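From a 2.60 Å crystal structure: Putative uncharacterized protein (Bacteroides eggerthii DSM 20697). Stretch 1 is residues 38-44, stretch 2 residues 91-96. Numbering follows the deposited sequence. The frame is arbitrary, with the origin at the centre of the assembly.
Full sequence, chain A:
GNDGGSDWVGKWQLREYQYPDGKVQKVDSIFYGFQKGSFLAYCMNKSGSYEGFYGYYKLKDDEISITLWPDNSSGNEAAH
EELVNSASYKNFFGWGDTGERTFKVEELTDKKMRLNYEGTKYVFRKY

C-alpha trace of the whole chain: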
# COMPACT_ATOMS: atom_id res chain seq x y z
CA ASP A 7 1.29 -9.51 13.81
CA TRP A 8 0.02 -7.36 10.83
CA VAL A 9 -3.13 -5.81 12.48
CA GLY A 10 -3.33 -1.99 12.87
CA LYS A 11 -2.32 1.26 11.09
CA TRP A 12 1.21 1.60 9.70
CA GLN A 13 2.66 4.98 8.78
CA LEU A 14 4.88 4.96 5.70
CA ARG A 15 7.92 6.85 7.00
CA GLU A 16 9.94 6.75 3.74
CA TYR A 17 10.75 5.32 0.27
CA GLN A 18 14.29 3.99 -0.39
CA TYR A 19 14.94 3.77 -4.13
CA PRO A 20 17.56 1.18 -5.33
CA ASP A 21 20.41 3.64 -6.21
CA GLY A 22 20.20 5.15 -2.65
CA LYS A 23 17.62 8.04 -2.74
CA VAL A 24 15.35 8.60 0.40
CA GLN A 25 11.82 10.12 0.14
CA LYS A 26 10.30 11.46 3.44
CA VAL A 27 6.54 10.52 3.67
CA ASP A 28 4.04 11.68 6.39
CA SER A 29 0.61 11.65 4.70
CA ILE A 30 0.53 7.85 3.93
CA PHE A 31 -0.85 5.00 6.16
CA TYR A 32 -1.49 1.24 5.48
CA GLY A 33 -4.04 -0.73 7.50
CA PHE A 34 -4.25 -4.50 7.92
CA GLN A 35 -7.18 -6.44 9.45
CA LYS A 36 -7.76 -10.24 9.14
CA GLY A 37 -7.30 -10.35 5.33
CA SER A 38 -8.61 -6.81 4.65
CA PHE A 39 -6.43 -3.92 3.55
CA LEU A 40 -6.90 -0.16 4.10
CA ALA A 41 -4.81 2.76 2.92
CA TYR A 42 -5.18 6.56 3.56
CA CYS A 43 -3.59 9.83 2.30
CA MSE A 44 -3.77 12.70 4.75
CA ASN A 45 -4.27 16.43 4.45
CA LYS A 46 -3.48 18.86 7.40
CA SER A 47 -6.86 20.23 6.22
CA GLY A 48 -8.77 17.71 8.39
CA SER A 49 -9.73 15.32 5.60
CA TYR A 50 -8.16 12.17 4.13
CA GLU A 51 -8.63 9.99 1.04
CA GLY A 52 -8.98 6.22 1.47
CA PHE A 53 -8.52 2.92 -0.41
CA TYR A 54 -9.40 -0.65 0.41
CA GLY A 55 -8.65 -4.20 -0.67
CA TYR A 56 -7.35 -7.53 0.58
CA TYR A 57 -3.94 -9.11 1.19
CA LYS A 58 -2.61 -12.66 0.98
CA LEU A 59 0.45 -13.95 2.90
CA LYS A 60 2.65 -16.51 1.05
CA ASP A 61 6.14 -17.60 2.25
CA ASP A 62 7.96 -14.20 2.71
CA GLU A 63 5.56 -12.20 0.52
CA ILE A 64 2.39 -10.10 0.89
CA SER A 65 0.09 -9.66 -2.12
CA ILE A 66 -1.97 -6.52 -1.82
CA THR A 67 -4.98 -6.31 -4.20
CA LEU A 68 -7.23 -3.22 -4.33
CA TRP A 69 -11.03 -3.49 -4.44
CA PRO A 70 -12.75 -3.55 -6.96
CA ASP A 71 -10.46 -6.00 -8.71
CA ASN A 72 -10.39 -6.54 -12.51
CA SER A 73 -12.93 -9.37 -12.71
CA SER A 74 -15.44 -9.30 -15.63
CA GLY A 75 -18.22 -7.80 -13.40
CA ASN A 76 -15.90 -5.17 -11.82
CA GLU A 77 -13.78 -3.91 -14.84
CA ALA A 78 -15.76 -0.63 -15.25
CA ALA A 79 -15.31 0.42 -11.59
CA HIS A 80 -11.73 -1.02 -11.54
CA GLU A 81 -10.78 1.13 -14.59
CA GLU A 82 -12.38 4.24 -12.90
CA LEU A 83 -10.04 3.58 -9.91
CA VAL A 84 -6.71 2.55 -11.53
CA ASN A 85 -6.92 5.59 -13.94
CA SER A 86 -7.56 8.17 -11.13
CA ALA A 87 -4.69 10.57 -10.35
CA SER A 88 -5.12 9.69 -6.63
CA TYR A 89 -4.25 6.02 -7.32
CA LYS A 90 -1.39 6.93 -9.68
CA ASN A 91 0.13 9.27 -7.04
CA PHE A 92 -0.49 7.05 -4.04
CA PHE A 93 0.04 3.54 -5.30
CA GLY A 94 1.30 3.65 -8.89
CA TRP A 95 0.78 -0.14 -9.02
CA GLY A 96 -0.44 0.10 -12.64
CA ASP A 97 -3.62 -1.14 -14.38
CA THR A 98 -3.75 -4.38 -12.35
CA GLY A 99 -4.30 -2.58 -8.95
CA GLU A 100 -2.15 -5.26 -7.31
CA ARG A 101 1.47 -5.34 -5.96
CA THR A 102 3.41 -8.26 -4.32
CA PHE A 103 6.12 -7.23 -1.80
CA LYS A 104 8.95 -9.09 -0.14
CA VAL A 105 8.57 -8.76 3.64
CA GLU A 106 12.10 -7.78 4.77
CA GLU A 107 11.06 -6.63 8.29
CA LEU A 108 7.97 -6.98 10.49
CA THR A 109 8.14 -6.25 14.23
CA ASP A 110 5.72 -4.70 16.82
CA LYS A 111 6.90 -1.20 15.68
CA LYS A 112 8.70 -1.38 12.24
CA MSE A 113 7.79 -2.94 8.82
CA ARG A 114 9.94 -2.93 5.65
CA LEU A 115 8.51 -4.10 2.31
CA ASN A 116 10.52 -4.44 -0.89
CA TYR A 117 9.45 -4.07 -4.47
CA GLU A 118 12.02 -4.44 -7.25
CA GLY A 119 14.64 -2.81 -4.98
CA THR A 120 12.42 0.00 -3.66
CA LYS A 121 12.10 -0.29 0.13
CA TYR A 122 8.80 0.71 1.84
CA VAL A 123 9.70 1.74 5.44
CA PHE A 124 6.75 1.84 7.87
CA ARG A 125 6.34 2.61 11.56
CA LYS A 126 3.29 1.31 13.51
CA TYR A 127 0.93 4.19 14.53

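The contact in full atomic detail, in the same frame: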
# COMPACT_ATOMS: atom_id res chain seq x y z
N SER A 38 -8.21 -8.07 5.27
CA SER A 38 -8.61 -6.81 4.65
C SER A 38 -7.52 -5.76 4.72
O SER A 38 -6.80 -5.65 5.72
CB SER A 38 -9.88 -6.26 5.29
OG SER A 38 -10.98 -7.07 4.93
N PHE A 39 -7.43 -4.96 3.66
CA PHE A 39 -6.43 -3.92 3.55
C PHE A 39 -7.09 -2.56 3.44
O PHE A 39 -8.12 -2.42 2.79
CB PHE A 39 -5.54 -4.18 2.35
CG PHE A 39 -4.54 -3.10 2.07
CD1 PHE A 39 -3.40 -2.96 2.86
CD2 PHE A 39 -4.72 -2.23 0.99
CE1 PHE A 39 -2.47 -1.95 2.60
CE2 PHE A 39 -3.78 -1.22 0.72
CZ PHE A 39 -2.66 -1.10 1.53
N LEU A 40 -6.49 -1.57 4.10
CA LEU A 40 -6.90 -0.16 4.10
C LEU A 40 -5.71 0.70 3.86
O LEU A 40 -4.62 0.38 4.33
CB LEU A 40 -7.54 0.22 5.46
CG LEU A 40 -8.78 -0.58 5.89
CD1 LEU A 40 -9.02 -0.45 7.37
CD2 LEU A 40 -10.03 -0.18 5.07
N ALA A 41 -5.88 1.81 3.15
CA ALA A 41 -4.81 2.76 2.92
C ALA A 41 -5.39 4.18 2.90
O ALA A 41 -6.53 4.36 2.42
CB ALA A 41 -4.10 2.45 1.62
N TYR A 42 -4.68 5.17 3.51
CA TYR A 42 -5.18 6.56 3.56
C TYR A 42 -4.06 7.60 3.33
O TYR A 42 -2.93 7.44 3.81
CB TYR A 42 -5.90 6.89 4.89
CG TYR A 42 -6.15 5.72 5.82
CD1 TYR A 42 -7.23 4.86 5.61
CD2 TYR A 42 -5.40 5.56 6.97
CE1 TYR A 42 -7.48 3.79 6.47
CE2 TYR A 42 -5.66 4.51 7.86
CZ TYR A 42 -6.71 3.63 7.61
OH TYR A 42 -6.98 2.60 8.48
N CYS A 43 -4.43 8.68 2.60
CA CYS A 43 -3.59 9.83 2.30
C CYS A 43 -4.13 11.02 3.03
O CYS A 43 -5.27 11.39 2.81
CB CYS A 43 -3.52 10.09 0.81
SG CYS A 43 -2.26 11.29 0.34
N MSE A 44 -3.33 11.60 3.90
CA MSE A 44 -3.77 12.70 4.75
C MSE A 44 -3.73 14.04 4.06
O MSE A 44 -3.36 14.16 2.89
CB MSE A 44 -2.95 12.76 6.05
CG MSE A 44 -3.30 11.63 7.03
SE MSE A 44 -5.12 11.71 7.79
CE MSE A 44 -5.38 9.74 8.16
N ASN A 91 -0.78 8.60 -7.95
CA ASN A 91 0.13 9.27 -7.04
C ASN A 91 0.38 8.46 -5.78
O ASN A 91 1.48 8.52 -5.22
CB ASN A 91 -0.38 10.66 -6.66
CG ASN A 91 -0.63 11.60 -7.82
OD1 ASN A 91 -0.31 11.32 -8.99
ND2 ASN A 91 -1.29 12.72 -7.52
N PHE A 92 -0.62 7.76 -5.29
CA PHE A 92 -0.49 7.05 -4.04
C PHE A 92 0.09 5.67 -4.26
O PHE A 92 1.10 5.33 -3.66
CB PHE A 92 -1.84 6.99 -3.38
CG PHE A 92 -1.82 6.55 -1.95
CD1 PHE A 92 -1.95 5.22 -1.62
CD2 PHE A 92 -1.77 7.49 -0.93
CE1 PHE A 92 -1.99 4.82 -0.29
CE2 PHE A 92 -1.83 7.09 0.40
CZ PHE A 92 -1.93 5.76 0.71
N PHE A 93 -0.50 4.86 -5.12
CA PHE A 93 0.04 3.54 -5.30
C PHE A 93 1.00 3.47 -6.46
O PHE A 93 2.17 3.13 -6.24
CB PHE A 93 -1.08 2.51 -5.47
CG PHE A 93 -1.96 2.41 -4.26
CD1 PHE A 93 -1.51 1.79 -3.10
CD2 PHE A 93 -3.23 2.98 -4.26
CE1 PHE A 93 -2.34 1.66 -1.98
CE2 PHE A 93 -4.05 2.87 -3.14
CZ PHE A 93 -3.62 2.18 -2.02
N GLY A 94 0.51 3.74 -7.67
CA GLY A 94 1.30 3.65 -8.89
C GLY A 94 1.54 2.20 -9.28
O GLY A 94 2.48 1.90 -10.00
N TRP A 95 0.67 1.30 -8.81
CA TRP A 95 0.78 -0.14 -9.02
C TRP A 95 0.34 -0.59 -10.42
O TRP A 95 0.33 -1.80 -10.71
CB TRP A 95 -0.05 -0.90 -7.98
CG TRP A 95 0.37 -0.68 -6.55
CD1 TRP A 95 1.49 -0.05 -6.11
CD2 TRP A 95 -0.28 -1.21 -5.39
NE1 TRP A 95 1.55 -0.10 -4.74
CE2 TRP A 95 0.47 -0.79 -4.27
CE3 TRP A 95 -1.48 -1.92 -5.18
CZ2 TRP A 95 0.07 -1.07 -2.97
CZ3 TRP A 95 -1.88 -2.18 -3.89
CH2 TRP A 95 -1.10 -1.77 -2.80
N GLY A 96 -0.04 0.37 -11.27
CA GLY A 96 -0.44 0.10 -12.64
C GLY A 96 -1.87 -0.36 -12.77
O GLY A 96 -2.60 -0.44 -11.78

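The sulfur of C43 sits at the edge of the F92 ring, with SG 5.2 Å from the ring centroid and 81° off the ring normal. No hydrogen bond crosses between the stretches. What holds them is mainly apolar packing. The contact buries 226 Å², both sides summed.

Stretch 1 is a strand from S38 to C43, so its side chains alternate. F39, A41 and C43 point toward stretch 2, while L40 and Y42 point away. F92 has the largest area covered by the other stretch, 71 Å². Its chi1 is t, and its ring reaches the strand at several points: CE2 lies 3.5 Å from C43 CB, and CE1 lies 3.7 Å from A41 CB. Y42 contributes through its backbone, with Y42 O 3.6 Å from F92 CE2, at the ring edge and near its plane.

A41 is small, and two rings close on its methyl group. Besides F92, F93 places CZ 3.7 Å from A41 CB, which lies at the edge of the F93 ring. The CA-to-CB bond of F93 runs sideways, but the end of its side chain comes nearer. F39 extends the apolar patch: its CE2 is 4.2 Å from F93 CE1 and 4.5 Å from W95 CH2. F39, F92, F93 and W95 are buried, which suits their large, mostly apolar rings. Between F93 and W95, G94 leaves helical geometry with a positive phi, which favours glycine.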